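Local coordinates for protein TRAP dicarboxylate transporter-DctP subunit (Desulfovibrio desulfuricans subsp. desulfuricans, PDB 4NHB) that probably serves as the periplasmic solute-binding component of a TRAP transport system and binds sn-glycerol 3-phosphate in the cleft between its two lobes, at residues Ala80-Lys84 against Gly85-Met89; Asp210-Leu213 against Ala214-Val217; Glu297-Glu300 against His301-Ala305; Asn319-Ala322 against Ile323-Ser326. All coordinates share one frame; numbering follows the deposited sequence.

Contact 1: residues Ala80-Lys84 against Gly85-Met89; sequences AATRK and GIIQM
A81 and T82, in the last turn of helix 75-84, meet the chain again as it turns back through G85, I86 and I87 towards strand 89-92. Strands 63-67 and 89-92 both pair in parallel with strand 30-34, so this turn is the helix-to-strand return of a beta-alpha-beta crossover. Both clear backbone bonds between the segments are weak, one for its length and the other for its bend. I87 N reaches A81 O over 3.3 Å, its N-H pointing nearly straight at the oxygen (169°). G85 N bonds to T82 O at 3.1 Å, bent to 136°. T82 O also accepts from N243 ND2, tying the helix end to strand 235-243.

Apolar contacts run along the turn. The methyl of A81 faces the branched start of I86, with A81 CB 4.3 Å from I86 CB, and touches I87 at CG1. The aliphatic base of K84 lies beside the tip of I86, K84 CB to I86 CD1 being 3.9 Å.

Mixed contacts centre on T82 and I87. I87 holds CG1 between its backbone N and carbonyl carbon (chi1 63°), which brings CG1 against the hydroxyl; T82 OG1 to I87 CD1 is 3.3 Å. That hydroxyl bonds back to Y78 O, while T82 CG2 rests 3.4 Å from Q88 O.

Side-chain contacts therefore probably carry much of the turn. G85 is the first residue to leave helical angles; its positive phi would jam a CB against K84 O. I87 O is buried with no partner in the model, probably at some energetic cost.

Contact 2: residues Asp210-Leu213 against Ala214-Val217; sequences DSPL and ADIV
P212 O and I216 meet in the close-set half of this contact, where strand 208-212 runs straight into helix 213-218. I216 N bonds to P212 O at 3.1 Å, in the carbonyl plane and close to straight (164°). The same oxygen takes D215 N at 3.0 Å, this donor standing well above the plane, so two N-H groups grip one acceptor. L213 O receives V217 N at 2.9 Å. Inside this frame the I216 side chain folds back over the strand end: CG1 sits anti to the carbonyl carbon (chi1 -71°), which sets I216 CG1 against S211 CB, and the extended chi2 takes I216 CD1 on to 3.4 Å from S211 O. I216 and S211 also share M221 as a neighbour, and L213 turns its branch to helix 252-286.

The arrangement is a strand-to-helix junction with P212 at the N-cap position, placed beside the ligand cleft of this solute-binding fold: the S211 side chain comes within about 4 Å of bound sn-glycerol 3-phosphate.

The polar side is looser and bridged by a water, though its residues are buried. D215 lies alongside the ring of P212, pointing the same way, with D215 OD2 3.8 Å from P212 CD. The water joins the two segments, accepting from S211 OG at 2.8 Å and donating to D215 OD2 at 2.7 Å. OD2 also makes a salt bridge with K37, a residue that binds the ligand, so D215 acts as a second-shell partner of that lysine. The solvent side is that of A214 and V217, the partly exposed residues here, and both touch a crystal neighbour.

Contact 3: residues Glu297-Glu300 against His301-Ala305; sequences ELHE and HLVNA
V303 CG2 sits over one face of the H299 imidazole, 3.9 Å from the ring centroid and 28° off its normal, a CH-pi contact one helical turn apart. The same methyl is 3.2 Å from H299 O, wedged between the ring and the backbone of its partner. L298 makes a second set of contacts, its two neighbours being met by different atoms: L298 CG touches L302 CD1 at 4.1 Å in an apolar pair, while L298 CD1 approaches H301 CD2 at 3.9 Å.

A torsion accounts for the first of these. H299 carries CG anti to the backbone N (chi1 179°), which swings its imidazole towards V303.

Beneath the side chains, the backbone ladder fixes the spacing. V303 N to H299 O is nearly straight at 3.0 Å, N304 N meets E300 O at the same length, and L302 N divides its N-H between L298 O and, weakly, H299 O. Farther out, two polar ends find partners outside the segments: H301 NE2 bonds to C185 O, and E300 OE2 makes a salt bridge with K296. L302 is buried against C185 and S231.

The pattern of i to i+3 and i to i+4 contacts belongs to an amphipathic surface helix, 296-308, with L302 and A305 turned to the body of the protein and the E297, E300 and N304 side chains exposed.

Contact 4: residues Asn319-Ala322 against Ile323-Ser326; sequences NAQA and ILDS
I323 lays its side chain against N319, one turn back at the start of helix 320-329. Its CD1 reaches N319 OD1 at 3.4 Å, and CG1 lies 3.3 Å from N319 O; both atoms touch the amide and the backbone oxygen. N319 holds CG between its backbone N and carbonyl carbon (chi1 65°), which turns the amide towards I323; it stands at the N-cap position but its side chain makes no capping bond. N319 O accepts I323 N in the carbonyl plane, the first i to i+4 bond here.

L324 comes next. L324 N bonds to A320 O at 2.9 Å in an almost straight line (174°), and L324 CG also packs over that oxygen.

D325 brings the side-chain hydrogen bond between the two segments. Q321 NE2 donates to D325 OD1 at 2.9 Å; the acceptor lies close to the amide plane of Q321, yet the donor comes from above the carboxylate plane, and the two planes stand 46° apart. Q321 OE1 is bonded to Y314 OH, which would help fix the amide's rotation. The D325 backbone repeats the link, D325 N meeting Q321 O.

S326 closes the segment. Its N reaches A322 O at 2.9 Å, and S326 OG folds back along the helix backbone to donate to I323 O at 2.6 Å, besides bonding to T126 OG1.

One flank of the helix, I323 and S326, presses on helix 125-131 at L129 and I130; another, A320 and L324, meets Y314 of helix 311-316, while M105 touches both I323 and L324.

All four contacts are local, joining residues close in sequence, but their surroundings differ. Contact 2 is the buried one and the closest to the ligand; it alone uses a bridging water between its segments, and its aspartate pairs outside them with a ligand-binding lysine. Contact 2 passes from strand to helix, contact 1 from helix through a glycine turn to strand, with weak backbone bonds. Contacts 3 and 4 each lie within a single helix with a fuller backbone ladder: contact 3 is a surface contact with a CH-pi pair, whereas contact 4, partly buried, adds an amide-carboxylate bond. Contacts 1 and 2 lie on opposite sides of the chain's centre, about 28 Å between centres.

Contact 1: residues Ala80-Lys84 against Gly85-Met89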
ATOM      1  N   ALA A  80      15.258  -5.623   2.274  1.00 12.41           N
ATOM      2  CA  ALA A  80      16.714  -5.756   2.317  1.00 14.02           C
ATOM      3  C   ALA A  80      17.135  -6.985   1.558  1.00 13.83           C
ATOM      4  O   ALA A  80      18.097  -6.934   0.816  1.00 13.93           O
ATOM      5  CB  ALA A  80      17.187  -5.845   3.766  1.00 13.49           C
ATOM      6  N   ALA A  81      16.412  -8.094   1.732  1.00 16.52           N
ATOM      7  CA  ALA A  81      16.750  -9.319   1.018  1.00 18.11           C
ATOM      8  C   ALA A  81      16.579  -9.141  -0.482  1.00 19.49           C
ATOM      9  O   ALA A  81      17.297  -9.782  -1.274  1.00 16.66           O
ATOM     10  CB  ALA A  81      15.905 -10.482   1.491  1.00 17.18           C
ATOM     11  N   THR A  82      15.631  -8.296  -0.886  1.00  9.38           N
ATOM     12  CA  THR A  82      15.402  -8.130  -2.307  1.00 10.49           C
ATOM     13  C   THR A  82      16.492  -7.218  -2.858  1.00 12.47           C
ATOM     14  O   THR A  82      16.952  -7.420  -3.981  1.00 12.87           O
ATOM     15  CB  THR A  82      14.010  -7.590  -2.655  1.00 13.30           C
ATOM     16  OG1 THR A  82      12.983  -8.378  -2.015  1.00 15.39           O
ATOM     17  CG2 THR A  82      13.789  -7.664  -4.150  1.00 12.64           C
ATOM     18  N   ARG A  83      16.906  -6.239  -2.058  1.00  9.66           N
ATOM     19  CA  ARG A  83      17.975  -5.330  -2.465  1.00 13.08           C
ATOM     20  C   ARG A  83      19.238  -6.137  -2.674  1.00 21.01           C
ATOM     21  O   ARG A  83      19.972  -5.920  -3.623  1.00 19.07           O
ATOM     22  CB  ARG A  83      18.205  -4.231  -1.437  1.00  9.65           C
ATOM     23  CG  ARG A  83      17.046  -3.245  -1.396  1.00 11.69           C
ATOM     24  CD  ARG A  83      17.287  -2.150  -0.397  1.00 12.17           C
ATOM     25  NE  ARG A  83      18.360  -1.234  -0.838  1.00 16.74           N
ATOM     26  CZ  ARG A  83      18.977  -0.371  -0.033  1.00 21.29           C
ATOM     27  NH1 ARG A  83      18.653  -0.312   1.249  1.00 25.82           N
ATOM     28  NH2 ARG A  83      19.925   0.439  -0.505  1.00 27.71           N
ATOM     29  N   LYS A  84      19.458  -7.115  -1.808  1.00 17.96           N
ATOM     30  CA  LYS A  84      20.643  -7.945  -1.930  1.00 18.57           C
ATOM     31  C   LYS A  84      20.563  -8.984  -3.032  1.00 19.18           C
ATOM     32  O   LYS A  84      21.599  -9.482  -3.470  1.00 19.95           O
ATOM     33  CB  LYS A  84      20.951  -8.586  -0.573  1.00 17.78           C
ATOM     34  CG  LYS A  84      21.199  -7.524   0.494  1.00 35.47           C
ATOM     35  CD  LYS A  84      22.317  -7.905   1.480  1.00 50.34           C
ATOM     36  CE  LYS A  84      21.828  -8.148   2.911  1.00 51.73           C
ATOM     37  NZ  LYS A  84      20.797  -7.156   3.422  1.00 56.69           N
ATOM     38  N   GLY A  85      19.351  -9.302  -3.505  1.00 17.62           N
ATOM     39  CA  GLY A  85      19.171 -10.316  -4.526  1.00 12.42           C
ATOM     40  C   GLY A  85      19.084 -11.712  -3.960  1.00 13.66           C
ATOM     41  O   GLY A  85      18.997 -12.715  -4.678  1.00 15.10           O
ATOM     42  N   ILE A  86      19.083 -11.792  -2.644  1.00 16.45           N
ATOM     43  CA  ILE A  86      18.790 -13.065  -1.996  1.00 10.95           C
ATOM     44  C   ILE A  86      17.462 -13.602  -2.457  1.00 13.94           C
ATOM     45  O   ILE A  86      17.308 -14.813  -2.660  1.00 16.59           O
ATOM     46  CB  ILE A  86      18.832 -12.916  -0.489  1.00 13.58           C
ATOM     47  CG1 ILE A  86      20.294 -12.656  -0.122  1.00 22.03           C
ATOM     48  CG2 ILE A  86      18.277 -14.157   0.167  1.00 20.69           C
ATOM     49  CD1 ILE A  86      20.462 -12.071   1.156  1.00 23.46           C
ATOM     50  N   ILE A  87      16.500 -12.701  -2.627  1.00 13.16           N
ATOM     51  CA  ILE A  87      15.271 -13.027  -3.381  1.00 12.21           C
ATOM     52  C   ILE A  87      15.170 -12.030  -4.528  1.00 12.98           C
ATOM     53  O   ILE A  87      15.827 -10.985  -4.475  1.00 14.35           O
ATOM     54  CB  ILE A  87      13.978 -13.018  -2.527  1.00 12.50           C
ATOM     55  CG1 ILE A  87      13.709 -11.625  -1.963  1.00 11.95           C
ATOM     56  CG2 ILE A  87      14.074 -14.098  -1.453  1.00 12.08           C
ATOM     57  CD1 ILE A  87      12.412 -11.480  -1.156  1.00 12.81           C
ATOM     58  N   GLN A  88      14.370 -12.332  -5.554  1.00 11.38           N
ATOM     59  CA  GLN A  88      14.376 -11.475  -6.745  1.00 13.47           C
ATOM     60  C   GLN A  88      13.350 -10.344  -6.688  1.00  9.79           C
ATOM     61  O   GLN A  88      13.608  -9.250  -7.194  1.00 11.49           O
ATOM     62  CB  GLN A  88      14.175 -12.282  -8.028  1.00 19.61           C
ATOM     63  CG  GLN A  88      15.267 -13.303  -8.319  1.00 21.37           C
ATOM     64  CD  GLN A  88      15.357 -14.345  -7.255  1.00 17.44           C
ATOM     65  OE1 GLN A  88      14.360 -14.940  -6.861  1.00 17.15           O
ATOM     66  NE2 GLN A  88      16.571 -14.567  -6.750  1.00 27.49           N
ATOM     67  N   MET A  89      12.201 -10.604  -6.070  1.00 12.34           N
ATOM     68  CA  MET A  89      11.113  -9.633  -6.047  1.00 11.54           C
ATOM     69  C   MET A  89      10.427  -9.491  -4.698  1.00 12.69           C
ATOM     70  O   MET A  89      10.533 -10.365  -3.842  1.00 12.17           O
ATOM     71  CB  MET A  89      10.071 -10.047  -7.072  1.00  8.01           C
ATOM     72  CG  MET A  89      10.598  -9.964  -8.473  1.00  6.38           C
ATOM     73  SD  MET A  89       9.295 -10.321  -9.686  1.00 14.85           S
ATOM     74  CE  MET A  89       8.190  -8.912  -9.501  1.00 20.19           C
TER

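Contact 2: residues Asp210-Leu213 against Ala214-Val217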
ATOM      1  N   ASP A 210      -6.413   2.492  11.556  1.00  9.72           N
ATOM      2  CA  ASP A 210      -7.140   2.683  10.307  1.00  7.69           C
ATOM      3  C   ASP A 210      -6.430   1.820   9.253  1.00  7.99           C
ATOM      4  O   ASP A 210      -5.196   1.772   9.215  1.00  8.00           O
ATOM      5  CB  ASP A 210      -7.142   4.142   9.853  1.00 11.88           C
ATOM      6  CG  ASP A 210      -5.755   4.692   9.658  1.00 11.58           C
ATOM      7  OD1 ASP A 210      -5.106   5.024  10.682  1.00 13.94           O
ATOM      8  OD2 ASP A 210      -5.283   4.830   8.510  1.00 11.60           O
ATOM      9  N   SER A 211      -7.238   1.163   8.435  1.00  8.19           N
ATOM     10  CA  SER A 211      -6.762   0.234   7.408  1.00  8.78           C
ATOM     11  C   SER A 211      -7.685   0.264   6.218  1.00  9.53           C
ATOM     12  O   SER A 211      -8.847   0.662   6.325  1.00  8.58           O
ATOM     13  CB  SER A 211      -6.727  -1.181   7.942  1.00  5.83           C
ATOM     14  OG  SER A 211      -5.613  -1.417   8.790  1.00  5.40           O
ATOM     15  N   PRO A 212      -7.181  -0.201   5.058  1.00  9.37           N
ATOM     16  CA  PRO A 212      -8.117  -0.488   3.971  1.00  8.78           C
ATOM     17  C   PRO A 212      -9.158  -1.538   4.398  1.00 10.14           C
ATOM     18  O   PRO A 212      -8.863  -2.381   5.267  1.00  8.54           O
ATOM     19  CB  PRO A 212      -7.212  -1.086   2.871  1.00 10.42           C
ATOM     20  CG  PRO A 212      -5.842  -0.585   3.172  1.00 10.92           C
ATOM     21  CD  PRO A 212      -5.777  -0.483   4.695  1.00  5.76           C
ATOM     22  N   LEU A 213     -10.330  -1.527   3.776  1.00  4.37           N
ATOM     23  CA  LEU A 213     -11.349  -2.502   4.124  1.00 10.02           C
ATOM     24  C   LEU A 213     -10.892  -3.909   3.857  1.00 13.62           C
ATOM     25  O   LEU A 213     -11.270  -4.819   4.585  1.00 10.76           O
ATOM     26  CB  LEU A 213     -12.652  -2.237   3.374  1.00  4.11           C
ATOM     27  CG  LEU A 213     -13.447  -1.039   3.932  1.00 12.01           C
ATOM     28  CD1 LEU A 213     -14.345  -0.402   2.886  1.00 15.39           C
ATOM     29  CD2 LEU A 213     -14.261  -1.440   5.152  1.00 15.63           C
ATOM     30  N   ALA A 214     -10.049  -4.100   2.853  1.00 12.19           N
ATOM     31  CA  ALA A 214      -9.558  -5.431   2.560  1.00 14.33           C
ATOM     32  C   ALA A 214      -8.861  -6.026   3.794  1.00 12.22           C
ATOM     33  O   ALA A 214      -9.001  -7.202   4.097  1.00  9.45           O
ATOM     34  CB  ALA A 214      -8.583  -5.407   1.349  1.00  9.96           C
ATOM     35  N   ASP A 215      -8.128  -5.190   4.511  1.00  9.53           N
ATOM     36  CA  ASP A 215      -7.370  -5.644   5.674  1.00  9.13           C
ATOM     37  C   ASP A 215      -8.290  -5.788   6.881  1.00 14.91           C
ATOM     38  O   ASP A 215      -8.204  -6.767   7.643  1.00  8.05           O
ATOM     39  CB  ASP A 215      -6.203  -4.675   5.946  1.00  6.81           C
ATOM     40  CG  ASP A 215      -5.063  -4.817   4.949  1.00 13.68           C
ATOM     41  OD1 ASP A 215      -5.088  -5.808   4.177  1.00 12.51           O
ATOM     42  OD2 ASP A 215      -4.138  -3.925   4.955  1.00  8.00           O
ATOM     43  N   ILE A 216      -9.222  -4.852   7.031  1.00 13.17           N
ATOM     44  CA  ILE A 216     -10.161  -4.930   8.133  1.00  8.77           C
ATOM     45  C   ILE A 216     -10.982  -6.209   8.061  1.00 15.65           C
ATOM     46  O   ILE A 216     -11.181  -6.857   9.080  1.00 10.59           O
ATOM     47  CB  ILE A 216     -11.098  -3.722   8.147  1.00  8.62           C
ATOM     48  CG1 ILE A 216     -10.328  -2.482   8.559  1.00  8.70           C
ATOM     49  CG2 ILE A 216     -12.284  -3.977   9.048  1.00 11.34           C
ATOM     50  CD1 ILE A 216     -11.035  -1.190   8.185  1.00 10.92           C
ATOM     51  N   VAL A 217     -11.441  -6.593   6.864  1.00  8.60           N
ATOM     52  CA  VAL A 217     -12.218  -7.814   6.732  1.00  8.63           C
ATOM     53  C   VAL A 217     -11.338  -9.059   6.792  1.00 14.24           C
ATOM     54  O   VAL A 217     -11.678 -10.041   7.438  1.00 16.13           O
ATOM     55  CB  VAL A 217     -13.041  -7.810   5.425  1.00 15.98           C
ATOM     56  CG1 VAL A 217     -13.459  -9.240   5.024  1.00 22.62           C
ATOM     57  CG2 VAL A 217     -14.235  -6.889   5.608  1.00 20.81           C
TER
HETATM   58  O   HOH W   1      -3.675  -2.107   6.939  1.00 11.69           O

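Contact 3: residues Glu297-Glu300 against His301-Ala305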
ATOM      1  N   GLU A 297     -17.552  18.395  11.712  1.00 34.29           N
ATOM      2  CA  GLU A 297     -16.500  18.947  12.547  1.00 34.25           C
ATOM      3  C   GLU A 297     -15.230  18.082  12.515  1.00 39.11           C
ATOM      4  O   GLU A 297     -14.112  18.611  12.500  1.00 46.02           O
ATOM      5  CB  GLU A 297     -17.018  19.105  13.995  1.00 30.96           C
ATOM      6  CG  GLU A 297     -18.163  20.151  14.200  1.00 31.99           C
ATOM      7  CD  GLU A 297     -19.589  19.667  13.795  1.00 48.06           C
ATOM      8  OE1 GLU A 297     -19.929  18.467  13.903  1.00 40.70           O
ATOM      9  OE2 GLU A 297     -20.394  20.517  13.371  1.00 51.43           O
ATOM     10  N   LEU A 298     -15.412  16.758  12.516  1.00 33.32           N
ATOM     11  CA  LEU A 298     -14.284  15.804  12.486  1.00 33.02           C
ATOM     12  C   LEU A 298     -13.754  15.608  11.054  1.00 30.50           C
ATOM     13  O   LEU A 298     -12.551  15.494  10.841  1.00 27.72           O
ATOM     14  CB  LEU A 298     -14.696  14.451  13.083  1.00 24.21           C
ATOM     15  CG  LEU A 298     -13.668  13.317  12.933  1.00 32.50           C
ATOM     16  CD1 LEU A 298     -12.376  13.646  13.667  1.00 28.81           C
ATOM     17  CD2 LEU A 298     -14.250  11.997  13.421  1.00 32.75           C
ATOM     18  N   HIS A 299     -14.641  15.577  10.072  1.00 35.53           N
ATOM     19  CA  HIS A 299     -14.163  15.514   8.707  1.00 37.20           C
ATOM     20  C   HIS A 299     -13.208  16.683   8.483  1.00 29.46           C
ATOM     21  O   HIS A 299     -12.113  16.509   7.961  1.00 23.61           O
ATOM     22  CB  HIS A 299     -15.310  15.525   7.708  1.00 38.28           C
ATOM     23  CG  HIS A 299     -14.857  15.483   6.284  1.00 53.95           C
ATOM     24  ND1 HIS A 299     -14.471  14.316   5.659  1.00 61.39           N
ATOM     25  CD2 HIS A 299     -14.704  16.470   5.367  1.00 57.50           C
ATOM     26  CE1 HIS A 299     -14.117  14.584   4.412  1.00 60.70           C
ATOM     27  NE2 HIS A 299     -14.251  15.883   4.210  1.00 57.47           N
ATOM     28  N   GLU A 300     -13.611  17.877   8.910  1.00 36.14           N
ATOM     29  CA  GLU A 300     -12.798  19.083   8.722  1.00 33.31           C
ATOM     30  C   GLU A 300     -11.438  18.974   9.385  1.00 26.36           C
ATOM     31  O   GLU A 300     -10.404  19.476   8.890  1.00 20.15           O
ATOM     32  CB  GLU A 300     -13.527  20.291   9.315  1.00 41.11           C
ATOM     33  CG  GLU A 300     -14.141  21.203   8.289  1.00 38.58           C
ATOM     34  CD  GLU A 300     -15.020  22.247   8.918  1.00 41.08           C
ATOM     35  OE1 GLU A 300     -14.630  22.778   9.978  1.00 40.22           O
ATOM     36  OE2 GLU A 300     -16.101  22.520   8.356  1.00 50.38           O
ATOM     37  N   HIS A 301     -11.473  18.339  10.543  1.00 30.81           N
ATOM     38  CA  HIS A 301     -10.304  18.136  11.376  1.00 31.39           C
ATOM     39  C   HIS A 301      -9.288  17.216  10.677  1.00 29.43           C
ATOM     40  O   HIS A 301      -8.078  17.425  10.763  1.00 26.57           O
ATOM     41  CB  HIS A 301     -10.772  17.525  12.698  1.00 33.63           C
ATOM     42  CG  HIS A 301      -9.656  17.116  13.600  1.00 35.75           C
ATOM     43  ND1 HIS A 301      -8.803  18.027  14.177  1.00 26.77           N
ATOM     44  CD2 HIS A 301      -9.242  15.895  14.011  1.00 38.50           C
ATOM     45  CE1 HIS A 301      -7.911  17.387  14.913  1.00 36.48           C
ATOM     46  NE2 HIS A 301      -8.152  16.090  14.826  1.00 37.11           N
ATOM     47  N   LEU A 302      -9.804  16.203   9.980  1.00 23.97           N
ATOM     48  CA  LEU A 302      -8.966  15.261   9.229  1.00 26.19           C
ATOM     49  C   LEU A 302      -8.411  15.910   7.946  1.00 19.13           C
ATOM     50  O   LEU A 302      -7.233  15.777   7.626  1.00 22.19           O
ATOM     51  CB  LEU A 302      -9.772  14.015   8.874  1.00 23.52           C
ATOM     52  CG  LEU A 302     -10.134  13.112  10.068  1.00 24.79           C
ATOM     53  CD1 LEU A 302     -11.311  12.215   9.737  1.00 24.29           C
ATOM     54  CD2 LEU A 302      -8.948  12.286  10.490  1.00 25.07           C
ATOM     55  N   VAL A 303      -9.254  16.615   7.212  1.00 25.61           N
ATOM     56  CA  VAL A 303      -8.755  17.282   6.016  1.00 23.21           C
ATOM     57  C   VAL A 303      -7.597  18.204   6.389  1.00 25.46           C
ATOM     58  O   VAL A 303      -6.507  18.102   5.800  1.00 26.79           O
ATOM     59  CB  VAL A 303      -9.846  18.071   5.287  1.00 24.32           C
ATOM     60  CG1 VAL A 303      -9.309  18.599   3.976  1.00 29.40           C
ATOM     61  CG2 VAL A 303     -11.035  17.203   5.018  1.00 22.48           C
ATOM     62  N   ASN A 304      -7.811  19.095   7.369  1.00 25.48           N
ATOM     63  CA  ASN A 304      -6.756  20.035   7.767  1.00 24.46           C
ATOM     64  C   ASN A 304      -5.508  19.312   8.213  1.00 22.15           C
ATOM     65  O   ASN A 304      -4.395  19.658   7.821  1.00 17.78           O
ATOM     66  CB  ASN A 304      -7.241  20.956   8.883  1.00 30.59           C
ATOM     67  CG  ASN A 304      -8.473  21.706   8.493  1.00 39.31           C
ATOM     68  OD1 ASN A 304      -8.783  21.830   7.302  1.00 47.44           O
ATOM     69  ND2 ASN A 304      -9.196  22.210   9.479  1.00 36.96           N
ATOM     70  N   ALA A 305      -5.705  18.282   9.037  1.00 22.25           N
ATOM     71  CA  ALA A 305      -4.603  17.445   9.460  1.00 24.42           C
ATOM     72  C   ALA A 305      -3.839  16.941   8.241  1.00 20.05           C
ATOM     73  O   ALA A 305      -2.617  17.016   8.193  1.00 23.47           O
ATOM     74  CB  ALA A 305      -5.121  16.280  10.301  1.00 20.28           C
TER

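Contact 4: residues Asn319-Ala322 against Ile323-Ser326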
ATOM      1  N   ASN A 319      11.418  17.658  -5.018  1.00 28.72           N
ATOM      2  CA  ASN A 319      10.452  18.001  -6.053  1.00 31.95           C
ATOM      3  C   ASN A 319       8.996  17.790  -5.611  1.00 25.90           C
ATOM      4  O   ASN A 319       8.179  17.402  -6.413  1.00 20.51           O
ATOM      5  CB  ASN A 319      10.752  17.223  -7.361  1.00 37.30           C
ATOM      6  CG  ASN A 319      10.587  15.698  -7.211  1.00 43.71           C
ATOM      7  OD1 ASN A 319      10.709  15.147  -6.114  1.00 43.37           O
ATOM      8  ND2 ASN A 319      10.314  15.017  -8.324  1.00 37.45           N
ATOM      9  N   ALA A 320       8.676  18.061  -4.342  1.00 20.47           N
ATOM     10  CA  ALA A 320       7.329  17.810  -3.822  1.00 23.67           C
ATOM     11  C   ALA A 320       6.266  18.604  -4.578  1.00 26.05           C
ATOM     12  O   ALA A 320       5.230  18.055  -4.988  1.00 12.32           O
ATOM     13  CB  ALA A 320       7.250  18.123  -2.311  1.00 20.57           C
ATOM     14  N   GLN A 321       6.505  19.894  -4.777  1.00 18.68           N
ATOM     15  CA  GLN A 321       5.503  20.709  -5.470  1.00 17.81           C
ATOM     16  C   GLN A 321       5.165  20.182  -6.850  1.00 16.23           C
ATOM     17  O   GLN A 321       4.006  20.262  -7.285  1.00 25.03           O
ATOM     18  CB  GLN A 321       5.939  22.168  -5.587  1.00 22.60           C
ATOM     19  CG  GLN A 321       4.789  23.084  -6.013  1.00 22.44           C
ATOM     20  CD  GLN A 321       3.591  22.974  -5.082  1.00 21.77           C
ATOM     21  OE1 GLN A 321       3.696  23.238  -3.886  1.00 19.96           O
ATOM     22  NE2 GLN A 321       2.454  22.566  -5.622  1.00 27.89           N
ATOM     23  N   ALA A 322       6.153  19.650  -7.556  1.00 11.92           N
ATOM     24  CA  ALA A 322       5.924  19.198  -8.918  1.00 17.21           C
ATOM     25  C   ALA A 322       5.084  17.933  -8.873  1.00 18.43           C
ATOM     26  O   ALA A 322       4.180  17.722  -9.685  1.00 14.57           O
ATOM     27  CB  ALA A 322       7.249  18.921  -9.621  1.00 15.24           C
ATOM     28  N   ILE A 323       5.402  17.087  -7.900  1.00 20.31           N
ATOM     29  CA  ILE A 323       4.685  15.853  -7.737  1.00 19.34           C
ATOM     30  C   ILE A 323       3.225  16.161  -7.457  1.00 17.32           C
ATOM     31  O   ILE A 323       2.340  15.607  -8.103  1.00 16.88           O
ATOM     32  CB  ILE A 323       5.347  14.969  -6.632  1.00 15.22           C
ATOM     33  CG1 ILE A 323       6.712  14.485  -7.133  1.00 17.82           C
ATOM     34  CG2 ILE A 323       4.461  13.736  -6.280  1.00 16.56           C
ATOM     35  CD1 ILE A 323       7.566  13.862  -6.086  1.00 17.50           C
ATOM     36  N   LEU A 324       2.971  17.043  -6.491  1.00 16.02           N
ATOM     37  CA  LEU A 324       1.616  17.427  -6.131  1.00 11.85           C
ATOM     38  C   LEU A 324       0.890  18.014  -7.346  1.00 18.33           C
ATOM     39  O   LEU A 324      -0.267  17.675  -7.642  1.00 16.63           O
ATOM     40  CB  LEU A 324       1.662  18.472  -5.006  1.00 18.52           C
ATOM     41  CG  LEU A 324       2.223  18.022  -3.654  1.00 18.44           C
ATOM     42  CD1 LEU A 324       2.349  19.194  -2.724  1.00 16.50           C
ATOM     43  CD2 LEU A 324       1.334  16.993  -3.059  1.00 18.05           C
ATOM     44  N   ASP A 325       1.576  18.909  -8.040  1.00 17.44           N
ATOM     45  CA  ASP A 325       1.032  19.533  -9.243  1.00 14.23           C
ATOM     46  C   ASP A 325       0.614  18.495 -10.288  1.00 19.19           C
ATOM     47  O   ASP A 325      -0.425  18.663 -10.949  1.00 20.47           O
ATOM     48  CB  ASP A 325       2.057  20.483  -9.879  1.00 20.78           C
ATOM     49  CG  ASP A 325       2.184  21.811  -9.148  1.00 24.44           C
ATOM     50  OD1 ASP A 325       1.342  22.152  -8.296  1.00 23.67           O
ATOM     51  OD2 ASP A 325       3.156  22.524  -9.443  1.00 23.36           O
ATOM     52  N   SER A 326       1.429  17.453 -10.483  1.00 19.57           N
ATOM     53  CA  SER A 326       1.105  16.435 -11.487  1.00 19.60           C
ATOM     54  C   SER A 326      -0.152  15.681 -11.089  1.00 16.46           C
ATOM     55  O   SER A 326      -0.986  15.363 -11.943  1.00 16.18           O
ATOM     56  CB  SER A 326       2.256  15.450 -11.738  1.00 17.10           C
ATOM     57  OG  SER A 326       2.611  14.707 -10.574  1.00 25.20           O
TER